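Fucose-specific lectin (Aleuria aurantia, PDB 6GKE) binds L-fucose in pockets between the blades of a six-bladed beta-propeller, with strongest preference for alpha-1,6-linked core fucose on glycoproteins. Local coordinates at residues R24-D29 / I34-R39; S277-A282 / L287-W292. The protein carries 1 engineered substitution. All coordinates share one frame; numbering follows the deposited sequence. Where two conformers were deposited one is given.

Interaction 1 of 2, residues R24-D29 / I34-R39. With FUC (alpha-L-fucopyranose), chain C.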
ATOM      1  N   ARG A  24       8.849 -14.238  16.588  1.00  5.30           N
ATOM      2  CA  ARG A  24       8.365 -14.463  15.240  1.00  5.31           C
ATOM      3  C   ARG A  24       7.302 -13.407  14.951  1.00  5.07           C
ATOM      4  O   ARG A  24       6.505 -13.068  15.816  1.00  5.62           O
ATOM      5  CB  ARG A  24       7.756 -15.857  15.058  1.00  5.62           C
ATOM      6  CG  ARG A  24       8.656 -17.018  15.463  1.00  5.77           C
ATOM      7  CD  ARG A  24       9.829 -17.219  14.524  1.00  5.87           C
ATOM      8  NE  ARG A  24      10.665 -18.361  14.889  1.00  6.23           N
ATOM      9  CZ  ARG A  24      11.701 -18.322  15.726  1.00  6.49           C
ATOM     10  NH1 ARG A  24      12.087 -17.178  16.272  1.00  7.08           N
ATOM     11  NH2 ARG A  24      12.344 -19.438  16.022  1.00  7.38           N
ATOM     12  N   VAL A  25       7.307 -12.902  13.717  1.00  5.12           N
ATOM     13  CA  VAL A  25       6.287 -11.971  13.278  1.00  5.23           C
ATOM     14  C   VAL A  25       5.741 -12.471  11.939  1.00  5.08           C
ATOM     15  O   VAL A  25       6.485 -12.980  11.103  1.00  5.81           O
ATOM     16  CB  VAL A  25       6.808 -10.519  13.242  1.00  6.45           C
ATOM     17  CG1 VAL A  25       7.979 -10.331  12.304  1.00  7.26           C
ATOM     18  CG2 VAL A  25       5.705  -9.519  12.942  1.00  6.97           C
ATOM     19  N   TYR A  26       4.416 -12.336  11.793  1.00  4.76           N
ATOM     20  CA  TYR A  26       3.644 -12.827  10.664  1.00  4.91           C
ATOM     21  C   TYR A  26       2.986 -11.638   9.972  1.00  4.94           C
ATOM     22  O   TYR A  26       2.445 -10.738  10.625  1.00  5.26           O
ATOM     23  CB  TYR A  26       2.587 -13.848  11.116  1.00  5.00           C
ATOM     24  CG  TYR A  26       3.239 -15.000  11.823  1.00  4.94           C
ATOM     25  CD1 TYR A  26       3.854 -16.015  11.111  1.00  5.18           C
ATOM     26  CD2 TYR A  26       3.370 -15.002  13.202  1.00  5.15           C
ATOM     27  CE1 TYR A  26       4.561 -17.019  11.748  1.00  5.27           C
ATOM     28  CE2 TYR A  26       4.073 -15.998  13.856  1.00  5.30           C
ATOM     29  CZ  TYR A  26       4.686 -16.998  13.127  1.00  5.09           C
ATOM     30  OH  TYR A  26       5.428 -17.939  13.773  1.00  5.60           O
ATOM     31  N   PHE A  27       3.034 -11.660   8.638  1.00  5.01           N
ATOM     32  CA  PHE A  27       2.465 -10.613   7.817  1.00  5.20           C
ATOM     33  C   PHE A  27       2.073 -11.236   6.480  1.00  4.85           C
ATOM     34  O   PHE A  27       2.490 -12.347   6.162  1.00  5.51           O
ATOM     35  CB  PHE A  27       3.465  -9.467   7.630  1.00  5.89           C
ATOM     36  CG  PHE A  27       4.713  -9.847   6.869  1.00  6.29           C
ATOM     37  CD1 PHE A  27       5.825 -10.371   7.514  1.00  7.07           C
ATOM     38  CD2 PHE A  27       4.771  -9.696   5.490  1.00  6.43           C
ATOM     39  CE1 PHE A  27       6.961 -10.726   6.796  1.00  7.52           C
ATOM     40  CE2 PHE A  27       5.903 -10.051   4.774  1.00  7.32           C
ATOM     41  CZ  PHE A  27       6.995 -10.564   5.429  1.00  7.59           C
ATOM     42  N   GLN A  28       1.303 -10.492   5.689  1.00  4.71           N
ATOM     43  CA  GLN A  28       0.862 -10.983   4.400  1.00  4.83           C
ATOM     44  C   GLN A  28       1.655 -10.305   3.285  1.00  4.92           C
ATOM     45  O   GLN A  28       1.975  -9.116   3.353  1.00  5.31           O
ATOM     46  CB  GLN A  28      -0.638 -10.739   4.233  1.00  5.43           C
ATOM     47  CG  GLN A  28      -1.260 -11.507   3.080  1.00  5.99           C
ATOM     48  CD  GLN A  28      -2.764 -11.517   3.183  1.00  6.16           C
ATOM     49  OE1 GLN A  28      -3.385 -10.518   3.562  1.00  6.21           O
ATOM     50  NE2 GLN A  28      -3.365 -12.652   2.850  1.00  6.33           N
ATOM     51  N   ASP A  29       1.933 -11.087   2.242  1.00  5.13           N
ATOM     52  CA  ASP A  29       2.637 -10.602   1.068  1.00  5.37           C
ATOM     53  C   ASP A  29       1.633 -10.267  -0.045  1.00  5.32           C
ATOM     54  O   ASP A  29       0.416 -10.424   0.089  1.00  5.49           O
ATOM     55  CB  ASP A  29       3.740 -11.574   0.638  1.00  5.59           C
ATOM     56  CG  ASP A  29       3.291 -12.894   0.030  1.00  5.74           C
ATOM     57  OD1 ASP A  29       2.148 -12.967  -0.464  1.00  5.69           O
ATOM     58  OD2 ASP A  29       4.111 -13.841   0.051  1.00  6.80           O
ATOM     59  N   ILE A  34       0.998 -15.862   3.902  1.00  4.90           N
ATOM     60  CA  ILE A  34       1.434 -15.430   5.212  1.00  5.09           C
ATOM     61  C   ILE A  34       2.902 -15.823   5.348  1.00  5.01           C
ATOM     62  O   ILE A  34       3.235 -17.000   5.223  1.00  5.71           O
ATOM     63  CB  ILE A  34       0.591 -16.045   6.346  1.00  5.40           C
ATOM     64  CG1 ILE A  34      -0.910 -15.817   6.147  1.00  5.97           C
ATOM     65  CG2 ILE A  34       1.062 -15.505   7.687  1.00  5.59           C
ATOM     66  CD1 ILE A  34      -1.786 -16.650   7.053  1.00  6.97           C
ATOM     67  N   ARG A  35       3.752 -14.820   5.582  1.00  5.03           N
ATOM     68  CA  ARG A  35       5.171 -15.021   5.767  1.00  5.33           C
ATOM     69  C   ARG A  35       5.555 -14.821   7.231  1.00  5.34           C
ATOM     70  O   ARG A  35       4.863 -14.147   7.993  1.00  5.90           O
ATOM     71  CB  ARG A  35       5.969 -14.034   4.915  1.00  5.75           C
ATOM     72  CG  ARG A  35       5.817 -14.239   3.419  1.00  5.99           C
ATOM     73  CD  ARG A  35       6.713 -13.282   2.669  1.00  6.33           C
ATOM     74  NE  ARG A  35       6.571 -13.422   1.233  1.00  6.38           N
ATOM     75  CZ  ARG A  35       7.340 -12.812   0.343  1.00  7.00           C
ATOM     76  NH1 ARG A  35       8.359 -12.070   0.750  1.00  8.11           N
ATOM     77  NH2 ARG A  35       7.074 -12.946  -0.945  1.00  7.95           N
ATOM     78  N   GLU A  36       6.695 -15.416   7.580  1.00  5.47           N
ATOM     79  CA  GLU A  36       7.284 -15.329   8.901  1.00  5.57           C
ATOM     80  C   GLU A  36       8.666 -14.678   8.806  1.00  5.71           C
ATOM     81  O   GLU A  36       9.455 -15.021   7.921  1.00  6.18           O
ATOM     82  CB  GLU A  36       7.441 -16.728   9.494  1.00  5.80           C
ATOM     83  CG  GLU A  36       7.896 -16.757  10.945  1.00  5.88           C
ATOM     84  CD  GLU A  36       8.236 -18.164  11.400  1.00  6.04           C
ATOM     85  OE1 GLU A  36       9.206 -18.723  10.852  1.00  6.91           O
ATOM     86  OE2 GLU A  36       7.524 -18.715  12.281  1.00  6.13           O
ATOM     87  N   ALA A  37       8.956 -13.786   9.759  1.00  5.77           N
ATOM     88  CA  ALA A  37      10.319 -13.315  10.043  1.00  5.95           C
ATOM     89  C   ALA A  37      10.667 -13.743  11.471  1.00  5.89           C
ATOM     90  O   ALA A  37       9.772 -13.903  12.316  1.00  6.15           O
ATOM     91  CB  ALA A  37      10.442 -11.822   9.855  1.00  6.37           C
ATOM     92  N   GLN A  38      11.965 -13.933  11.724  1.00  6.28           N
ATOM     93  CA  GLN A  38      12.447 -14.491  12.988  1.00  6.43           C
ATOM     94  C   GLN A  38      13.557 -13.612  13.563  1.00  6.68           C
ATOM     95  O   GLN A  38      14.363 -13.053  12.823  1.00  7.19           O
ATOM     96  CB  GLN A  38      13.025 -15.896  12.798  1.00  6.85           C
ATOM     97  CG  GLN A  38      12.166 -16.826  11.954  1.00  7.14           C
ATOM     98  CD  GLN A  38      12.361 -16.706  10.460  1.00  7.13           C
ATOM     99  OE1 GLN A  38      13.374 -16.211   9.962  1.00  8.02           O
ATOM    100  NE2 GLN A  38      11.375 -17.182   9.719  1.00  7.82           N
ATOM    101  N   ARG A  39      13.625 -13.552  14.895  1.00  6.79           N
ATOM    102  CA  ARG A  39      14.751 -12.926  15.565  1.00  7.18           C
ATOM    103  C   ARG A  39      15.154 -13.766  16.773  1.00  7.57           C
ATOM    104  O   ARG A  39      14.308 -14.226  17.535  1.00  8.57           O
ATOM    105  CB  ARG A  39      14.442 -11.496  16.014  1.00  7.33           C
ATOM    106  CG  ARG A  39      15.702 -10.683  16.258  1.00  8.12           C
ATOM    107  CD  ARG A  39      15.448  -9.258  16.690  1.00  8.18           C
ATOM    108  NE  ARG A  39      16.703  -8.519  16.662  1.00  8.95           N
ATOM    109  CZ  ARG A  39      16.819  -7.203  16.801  1.00  9.54           C
ATOM    110  NH1 ARG A  39      15.770  -6.467  17.125  1.00 10.32           N
ATOM    111  NH2 ARG A  39      17.995  -6.624  16.614  1.00 11.01           N
TER
HETATM  112  C1  FUC C 401      12.175 -21.875  13.200  1.00 10.43           C
HETATM  113  C2  FUC C 401      11.349 -21.344  12.045  1.00  8.93           C
HETATM  114  C3  FUC C 401       9.949 -21.951  12.058  1.00  7.56           C
HETATM  115  C4  FUC C 401       9.303 -21.771  13.423  1.00  6.78           C
HETATM  116  C5  FUC C 401      10.217 -22.365  14.490  1.00  7.33           C
HETATM  117  C6  FUC C 401       9.681 -22.201  15.905  1.00  7.62           C
HETATM  118  O1  FUC C 401      12.448 -23.244  12.930  1.00 14.35           O
HETATM  119  O2  FUC C 401      11.998 -21.680  10.814  1.00 12.06           O
HETATM  120  O3  FUC C 401       9.157 -21.386  11.008  1.00  7.31           O
HETATM  121  O4  FUC C 401       9.096 -20.388  13.727  1.00  6.67           O
HETATM  122  O5  FUC C 401      11.484 -21.707  14.431  1.00  8.17           O
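Tyr-26 and Glu-36 lie side by side on one face of the sheet, and the phenol donates to the carboxylate, OH to OE2 at 2.7 Å on the anti lone pair. The same OE2 accepts from fucose O4 (2.7 Å), while Glu-36 OE1 takes O3 of the sugar (2.7 Å). On the neighbouring strand, the sugar lies at the edge of the Arg-24 guanidinium, near its plane: NE donates to O4 at 2.8 Å, and NH2 makes a straighter bond to the ring oxygen O5 (2.9 Å, 165°). A bend in the arginine chain at its second torsion (chi2 -70°) turns the guanidinium toward the sugar, and the CG of Gln-38 sits over one of its faces. O4 bridges the two charged groups, whose nearest atoms, Arg-24 NE and Glu-36 OE2, are 4.1 Å apart, beyond salt-bridge range.

In the second shell, Gln-38 NE2 donates to Glu-36 OE1, and its own OE1 is held by Thr-46. Tyr-26 also packs on Ile-76 of the next blade. Paired backbone bonds at Val-25/Ala-37 and Phe-27/Arg-35 fix the antiparallel hairpin register. On the other face, Arg-35 lays its CB over the Phe-27 ring and forms a salt bridge through NE with Asp-29 OD2 (2.8 Å).

O4 thus accepts from a guanidinium and donates to a carboxylate, a relay whose two bonds would be expected to strengthen each other.

Interaction 2 of 2, residues S277-A282 / L287-W292; sequences SVFFQA and LQQWQW. With FUC (alpha-L-fucopyranose), chain G.
The Phe-280 ring fills the gap between Gln-288 CB, over one face, and the five-membered ring of Trp-290. Gln-288 sets that CB 3.6 Å from the phenyl centroid, in a CH-pi contact offset toward the rim. From the other side of the phenyl plane the pyrrole part of Trp-290 comes in obliquely, its CD1 3.5 Å from Phe-280 CE1, the two ring planes inclined by 34°. The phenyl reaches both because its CG is wedged between the backbone N and the carbonyl carbon (chi1 65°), which swings the ring across the partner strand. Gln-288, bent at its second torsion, turns its CG against the methyl of Ala-282 (3.8 Å), and its amide continues to Ser-286 and Arg-256.

These two strands, 275-282 and 286-293, form the hairpin in the middle of a four-stranded propeller blade, and antiparallel backbone bonds at Val-278/Trp-290 and Phe-280/Gln-288 hold them together.

On the face carrying Phe-279, Leu-287 and Gln-289 the contacts are smaller. Leu-287 CD1 fits against the CB of Phe-279 at 4.1 Å, and the phenyl runs alongside Gln-289, itself modelled in two conformers, touching its CB through CD1 (3.7 Å). Farther along the second strand, Trp-292, in one of its two conformers, presents a flat ring face to fucose, whose C5 sits over the ring centre with CE2 at 3.7 Å, while Trp-298 meets this indole edge-to-face.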
ATOM      1  N   SER A 277       7.905  -5.905  22.090  1.00  6.04           N
ATOM      2  CA  SER A 277       7.948  -5.361  20.736  1.00  5.90           C
ATOM      3  C   SER A 277       6.541  -4.928  20.325  1.00  5.51           C
ATOM      4  O   SER A 277       5.597  -5.679  20.543  1.00  6.10           O
ATOM      5  CB  SER A 277       8.459  -6.370  19.744  1.00  6.38           C
ATOM      6  OG  SER A 277       9.790  -6.759  20.049  1.00  7.31           O
ATOM      7  N   VAL A 278       6.429  -3.752  19.699  1.00  5.23           N
ATOM      8  CA  VAL A 278       5.165  -3.329  19.092  1.00  5.23           C
ATOM      9  C   VAL A 278       5.457  -2.989  17.630  1.00  5.24           C
ATOM     10  O   VAL A 278       6.140  -2.005  17.333  1.00  5.96           O
ATOM     11  CB  VAL A 278       4.494  -2.150  19.820  1.00  5.84           C
ATOM     12  CG1 VAL A 278       3.141  -1.842  19.193  1.00  6.28           C
ATOM     13  CG2 VAL A 278       4.340  -2.416  21.307  1.00  6.25           C
ATOM     14  N   PHE A 279       4.939  -3.829  16.732  1.00  5.12           N
ATOM     15  CA  PHE A 279       5.195  -3.747  15.300  1.00  5.22           C
ATOM     16  C   PHE A 279       4.211  -2.793  14.624  1.00  5.28           C
ATOM     17  O   PHE A 279       3.054  -2.694  15.034  1.00  5.76           O
ATOM     18  CB  PHE A 279       5.079  -5.133  14.668  1.00  5.49           C
ATOM     19  CG  PHE A 279       6.112  -6.083  15.199  1.00  5.84           C
ATOM     20  CD1 PHE A 279       7.362  -6.157  14.604  1.00  6.69           C
ATOM     21  CD2 PHE A 279       5.872  -6.847  16.332  1.00  6.10           C
ATOM     22  CE1 PHE A 279       8.336  -7.002  15.109  1.00  7.25           C
ATOM     23  CE2 PHE A 279       6.854  -7.684  16.841  1.00  6.51           C
ATOM     24  CZ  PHE A 279       8.086  -7.756  16.232  1.00  7.02           C
ATOM     25  N   PHE A 280       4.695  -2.120  13.573  1.00  5.20           N
ATOM     26  CA  PHE A 280       3.879  -1.225  12.776  1.00  5.22           C
ATOM     27  C   PHE A 280       4.388  -1.234  11.331  1.00  5.07           C
ATOM     28  O   PHE A 280       5.457  -1.770  11.028  1.00  5.80           O
ATOM     29  CB  PHE A 280       3.856   0.183  13.387  1.00  5.78           C
ATOM     30  CG  PHE A 280       5.161   0.940  13.414  1.00  6.15           C
ATOM     31  CD1 PHE A 280       6.042   0.812  14.480  1.00  6.59           C
ATOM     32  CD2 PHE A 280       5.484   1.829  12.400  1.00  6.77           C
ATOM     33  CE1 PHE A 280       7.221   1.541  14.521  1.00  7.08           C
ATOM     34  CE2 PHE A 280       6.663   2.556  12.441  1.00  7.40           C
ATOM     35  CZ  PHE A 280       7.528   2.412  13.499  1.00  7.47           C
ATOM     36  N   GLN A 281       3.586  -0.640  10.443  1.00  5.04           N
ATOM     37  CA  GLN A 281       3.891  -0.612   9.017  1.00  5.07           C
ATOM     38  C   GLN A 281       4.125   0.834   8.581  1.00  5.34           C
ATOM     39  O   GLN A 281       3.294   1.709   8.824  1.00  5.85           O
ATOM     40  CB  GLN A 281       2.766  -1.264   8.214  1.00  5.06           C
ATOM     41  CG  GLN A 281       3.036  -1.299   6.714  1.00  5.22           C
ATOM     42  CD  GLN A 281       1.949  -2.032   5.966  1.00  5.18           C
ATOM     43  OE1 GLN A 281       0.784  -1.641   5.996  1.00  5.82           O
ATOM     44  NE2 GLN A 281       2.310  -3.123   5.304  1.00  5.84           N
ATOM     45  N   ALA A 282       5.253   1.049   7.894  1.00  5.75           N
ATOM     46  CA  ALA A 282       5.716   2.372   7.509  1.00  6.34           C
ATOM     47  C   ALA A 282       6.058   2.394   6.016  1.00  6.27           C
ATOM     48  O   ALA A 282       6.008   1.377   5.331  1.00  6.50           O
ATOM     49  CB  ALA A 282       6.922   2.745   8.334  1.00  7.03           C
ATOM     50  N   LEU A 287       8.254  -3.109   7.626  1.00  5.69           N
ATOM     51  CA  LEU A 287       7.815  -3.626   8.911  1.00  5.84           C
ATOM     52  C   LEU A 287       8.813  -3.148   9.963  1.00  6.21           C
ATOM     53  O   LEU A 287       9.989  -3.515   9.935  1.00  7.31           O
ATOM     54  CB  LEU A 287       7.743  -5.153   8.826  1.00  6.13           C
ATOM     55  CG  LEU A 287       7.311  -5.896  10.089  1.00  6.77           C
ATOM     56  CD1 LEU A 287       6.006  -5.362  10.655  1.00  7.02           C
ATOM     57  CD2 LEU A 287       7.184  -7.381   9.789  1.00  7.76           C
ATOM     58  N   GLN A 288       8.324  -2.283  10.852  1.00  6.46           N
ATOM     59  CA  GLN A 288       9.118  -1.639  11.871  1.00  7.23           C
ATOM     60  C   GLN A 288       8.618  -2.085  13.242  1.00  6.77           C
ATOM     61  O   GLN A 288       7.561  -2.707  13.357  1.00  6.46           O
ATOM     62  CB  GLN A 288       8.963  -0.121  11.796  1.00  8.89           C
ATOM     63  CG  GLN A 288       9.162   0.481  10.419  1.00 11.26           C
ATOM     64  CD  GLN A 288      10.487   1.170  10.219  1.00 11.46           C
ATOM     65  OE1 GLN A 288      11.226   1.457  11.163  1.00 15.08           O
ATOM     66  NE2 GLN A 288      10.767   1.475   8.964  1.00 13.60           N
ATOM     67  N   GLN A 289       9.352  -1.729  14.294  1.00  7.33           N
ATOM     68  CA  GLN A 289       8.845  -1.965  15.627  0.60  7.72           C
ATOM     69  C   GLN A 289       9.401  -0.963  16.630  1.00  7.77           C
ATOM     70  O   GLN A 289      10.537  -0.492  16.501  1.00  9.99           O
ATOM     71  CB  GLN A 289       9.233  -3.345  16.134  0.60  8.55           C
ATOM     72  CG  GLN A 289      10.726  -3.484  16.372  0.60  9.37           C
ATOM     73  CD  GLN A 289      11.010  -4.659  17.266  0.60  9.71           C
ATOM     74  OE1 GLN A 289      11.501  -5.685  16.813  0.60 10.85           O
ATOM     75  NE2 GLN A 289      10.680  -4.518  18.542  0.60  9.26           N
ATOM     76  N   TRP A 290       8.564  -0.673  17.625  1.00  6.93           N
ATOM     77  CA  TRP A 290       8.967  -0.099  18.869  1.00  6.80           C
ATOM     78  C   TRP A 290       9.494  -1.217  19.769  1.00  6.79           C
ATOM     79  O   TRP A 290       8.973  -2.333  19.752  1.00  7.20           O
ATOM     80  CB  TRP A 290       7.786   0.601  19.539  1.00  6.93           C
ATOM     81  CG  TRP A 290       7.357   1.828  18.808  1.00  7.11           C
ATOM     82  CD1 TRP A 290       6.357   1.938  17.886  1.00  7.31           C
ATOM     83  CD2 TRP A 290       7.966   3.123  18.904  1.00  7.90           C
ATOM     84  NE1 TRP A 290       6.284   3.221  17.425  1.00  7.95           N
ATOM     85  CE2 TRP A 290       7.256   3.972  18.032  1.00  8.33           C
ATOM     86  CE3 TRP A 290       9.012   3.653  19.665  1.00  8.62           C
ATOM     87  CZ2 TRP A 290       7.580   5.320  17.886  1.00  9.36           C
ATOM     88  CZ3 TRP A 290       9.329   4.985  19.522  1.00  9.62           C
ATOM     89  CH2 TRP A 290       8.619   5.803  18.646  1.00  9.97           C
ATOM     90  N   GLN A 291      10.504  -0.890  20.573  1.00  7.20           N
ATOM     91  CA  GLN A 291      11.073  -1.826  21.531  1.00  7.72           C
ATOM     92  C   GLN A 291      11.213  -1.119  22.876  1.00  7.86           C
ATOM     93  O   GLN A 291      11.589   0.050  22.923  1.00  8.25           O
ATOM     94  CB  GLN A 291      12.435  -2.331  21.053  1.00  8.65           C
ATOM     95  CG  GLN A 291      13.467  -1.223  20.904  1.00  9.50           C
ATOM     96  CD  GLN A 291      14.684  -1.609  20.101  1.00 10.33           C
ATOM     97  OE1 GLN A 291      14.852  -2.749  19.678  1.00 12.41           O
ATOM     98  NE2 GLN A 291      15.554  -0.636  19.885  1.00 11.30           N
ATOM     99  N   TRP A 292      10.907  -1.859  23.946  1.00  8.71           N
ATOM    100  CA  TRP A 292      11.115  -1.429  25.310  0.50  9.96           C
ATOM    101  C   TRP A 292      12.347  -2.129  25.884  1.00 12.19           C
ATOM    102  O   TRP A 292      12.388  -3.349  25.893  1.00 15.06           O
ATOM    103  CB  TRP A 292       9.915  -1.769  26.193  0.50 10.15           C
ATOM    104  CG  TRP A 292      10.290  -1.612  27.630  0.50 10.33           C
ATOM    105  CD1 TRP A 292      10.785  -2.560  28.479  0.50 10.66           C
ATOM    106  CD2 TRP A 292      10.317  -0.372  28.349  0.50 10.76           C
ATOM    107  NE1 TRP A 292      11.072  -2.000  29.694  0.50 10.79           N
ATOM    108  CE2 TRP A 292      10.791  -0.658  29.645  0.50 11.00           C
ATOM    109  CE3 TRP A 292       9.954   0.937  28.027  0.50 10.96           C
ATOM    110  CZ2 TRP A 292      10.913   0.331  30.619  0.50 11.35           C
ATOM    111  CZ3 TRP A 292      10.071   1.912  28.991  0.50 11.37           C
ATOM    112  CH2 TRP A 292      10.545   1.610  30.268  0.50 11.50           C
TER
HETATM  113  C1  FUC G 407       6.358   0.872  32.447  1.00 11.01           C
HETATM  114  C2  FUC G 407       5.711   1.680  31.332  1.00 10.39           C
HETATM  115  C3  FUC G 407       6.482   1.490  30.025  1.00  9.34           C
HETATM  116  C4  FUC G 407       6.628  -0.004  29.705  1.00  8.65           C
HETATM  117  C5  FUC G 407       7.283  -0.690  30.892  1.00  9.17           C
HETATM  118  C6  FUC G 407       7.473  -2.191  30.718  1.00  9.67           C
HETATM  119  O1  FUC G 407       7.639   1.432  32.747  1.00 12.30           O
HETATM  120  O2  FUC G 407       5.697   3.062  31.705  1.00 12.60           O
HETATM  121  O3  FUC G 407       5.834   2.214  28.980  1.00  9.55           O
HETATM  122  O4  FUC G 407       5.360  -0.638  29.486  1.00  7.84           O
HETATM  123  O5  FUC G 407       6.490  -0.498  32.063  1.00  9.75           O

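In the fold
Interactions 1 and 2 are the central hairpins of the first and last blades, brought side by side where the propeller ring closes; their centres lie about 13 Å apart. The join is apolar: Leu-287 CD2 comes within 4.0 Å of Val-25 CG1, and Phe-279 CD1 within 4.1 Å of Val-25 CG2. Their fucoses belong to different pockets. Residues 24-29 and 34-39 supply the arginine and glutamate of one site, to which Trp-97 of the following blade adds a hydrogen bond to the sugar, whereas residues 287-292 supply an aromatic wall to a site whose Arg-226 and Glu-238 come from the preceding blade. The pair thus illustrates both halves of the inter-blade binding site.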